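Mitochondrial RNA-binding protein 2 (Trypanosoma brucei, PDB 2GIA) pairs with mitochondrial RNA-binding protein 1 in a guide-RNA-binding complex that acts as an RNA matchmaker in mitochondrial RNA editing. Local coordinates at the interface of chains A and B. Residues are numbered along the deposited sequence; one frame, centred on the assembly and turned at random. Chains: chain A, mitochondrial RNA-binding protein 2; chain B, mitochondrial RNA-binding protein 1.

The interface of chains A and B. Residues chain A 103, 106, 110, 177, 181; chain B 133, 136-137.
B:His137, from helix 130-145 of MRP1, meets A:Glu110, just past the end of helix 100-109 of MRP2, in a polar contact where the two side chains arrive from opposite directions. Imidazole NE2 of B:His137 donates to carboxylate OE2 of A:Glu110 at 2.7 Å, with 157° at the hydrogen. The acceptor lies in the ring plane and uses its syn lone pair; ring and carboxylate are nearly coplanar. With CG opposite its own carbonyl carbon (chi1 -65°) and the chain extended from there, A:Glu110 brings its carboxylate to the ring edge. Its OE2 also accepts a hydrogen bond from the amide NE2 of A:Gln177, 2.9 Å away, from the anti side but 29° out of the carboxylate plane; this second-shell residue of helix 170-188 probably steadies the carboxylate.

The remaining ring nitrogen, ND1 of B:His137, bonds to water 1 at 2.9 Å, and that water continues to the backbone O of A:Thr181. Bonds at both nitrogens would limit rotation of the imidazole. Hydroxyl OG1 of A:Thr181 sits in plane at the ring edge, 3.2 Å from CE1 of B:His137, and itself donates to the backbone O of A:Gln177. Over one face, toward the rim, methyl CD1 of A:Leu106 makes a CH-pi contact 3.9 Å from the B:His137 ring centroid.

On the same side of the ring plane as that methyl, CG1 of B:Val133 packs on CB of A:Leu106 at 3.8 Å. Water 2 bridges OE1 of A:Glu110 and OE2 of B:Glu136, which lie 4.0 Å apart, probably easing the proximity of two acidic groups. This mixed polar and apolar patch helps join MRP2 to MRP1 within their guide-RNA-binding complex, with the histidine-glutamate pair probably helping to fix how helix 130-145 of MRP1 sits against the end of helix 100-109.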
loop_
_atom_site.group_PDB
_atom_site.type_symbol
_atom_site.label_atom_id
_atom_site.label_comp_id
_atom_site.label_asym_id
_atom_site.label_seq_id
_atom_site.Cartn_x
_atom_site.Cartn_y
_atom_site.Cartn_z
ATOM N N ALA A 103 8.911 -7.289 11.703
ATOM C CA ALA A 103 9.642 -6.021 11.492
ATOM C C ALA A 103 11.146 -6.247 11.362
ATOM O O ALA A 103 11.832 -5.472 10.693
ATOM C CB ALA A 103 9.354 -5.013 12.651
ATOM N N LEU A 106 11.635 -7.354 7.798
ATOM C CA LEU A 106 11.416 -6.150 6.976
ATOM C C LEU A 106 12.609 -5.184 7.066
ATOM O O LEU A 106 13.006 -4.575 6.071
ATOM C CB LEU A 106 10.126 -5.443 7.428
ATOM C CG LEU A 106 8.841 -6.109 6.926
ATOM C CD1 LEU A 106 7.643 -5.451 7.745
ATOM C CD2 LEU A 106 8.639 -5.880 5.353
ATOM N N GLU A 110 14.457 -3.946 3.738
ATOM C CA GLU A 110 14.418 -2.521 3.477
ATOM C C GLU A 110 15.780 -1.866 3.592
ATOM O O GLU A 110 15.895 -0.656 3.405
ATOM C CB GLU A 110 13.373 -1.847 4.413
ATOM C CG GLU A 110 11.955 -2.375 4.060
ATOM C CD GLU A 110 10.863 -1.817 4.932
ATOM O OE1 GLU A 110 11.150 -0.854 5.679
ATOM O OE2 GLU A 110 9.731 -2.366 4.890
ATOM N N GLN A 177 8.896 -9.025 0.817
ATOM C CA GLN A 177 8.672 -7.723 1.464
ATOM C C GLN A 177 7.214 -7.281 1.412
ATOM O O GLN A 177 6.694 -6.763 2.395
ATOM C CB GLN A 177 9.578 -6.665 0.837
ATOM C CG GLN A 177 9.731 -5.395 1.692
ATOM C CD GLN A 177 8.599 -4.374 1.555
ATOM O OE1 GLN A 177 7.827 -4.415 0.599
ATOM N NE2 GLN A 177 8.516 -3.412 2.526
ATOM N N THR A 181 4.716 -7.013 4.636
ATOM C CA THR A 181 4.023 -5.707 4.761
ATOM C C THR A 181 2.542 -5.959 4.956
ATOM O O THR A 181 1.918 -5.315 5.808
ATOM C CB THR A 181 4.266 -4.846 3.508
ATOM O OG1 THR A 181 5.637 -4.492 3.509
ATOM C CG2 THR A 181 3.381 -3.508 3.484
ATOM N N VAL B 133 11.124 0.589 11.809
ATOM C CA VAL B 133 10.384 -0.053 10.695
ATOM C C VAL B 133 8.899 -0.250 11.092
ATOM O O VAL B 133 7.975 0.019 10.318
ATOM C CB VAL B 133 11.004 -1.413 10.370
ATOM C CG1 VAL B 133 10.138 -2.168 9.294
ATOM C CG2 VAL B 133 12.451 -1.168 9.880
ATOM N N GLU B 136 7.221 3.216 10.837
ATOM C CA GLU B 136 6.996 3.588 9.438
ATOM C C GLU B 136 5.803 2.815 8.845
ATOM O O GLU B 136 4.924 3.421 8.202
ATOM C CB GLU B 136 8.251 3.273 8.581
ATOM C CG GLU B 136 9.463 4.198 8.860
ATOM C CD GLU B 136 10.780 3.694 8.256
ATOM O OE1 GLU B 136 11.730 4.498 8.187
ATOM O OE2 GLU B 136 10.877 2.495 7.872
ATOM N N HIS B 137 5.782 1.482 9.018
ATOM C CA HIS B 137 4.674 0.704 8.451
ATOM C C HIS B 137 3.321 1.104 9.038
ATOM O O HIS B 137 2.318 1.188 8.315
ATOM C CB HIS B 137 4.921 -0.790 8.660
ATOM C CG HIS B 137 5.878 -1.374 7.655
ATOM N ND1 HIS B 137 5.474 -2.211 6.644
ATOM C CD2 HIS B 137 7.207 -1.165 7.472
ATOM C CE1 HIS B 137 6.511 -2.487 5.865
ATOM N NE2 HIS B 137 7.572 -1.856 6.349
HETATM O O HOH W 1 2.693 -2.988 6.893
HETATM O O HOH W 2 9.366 0.900 6.265
#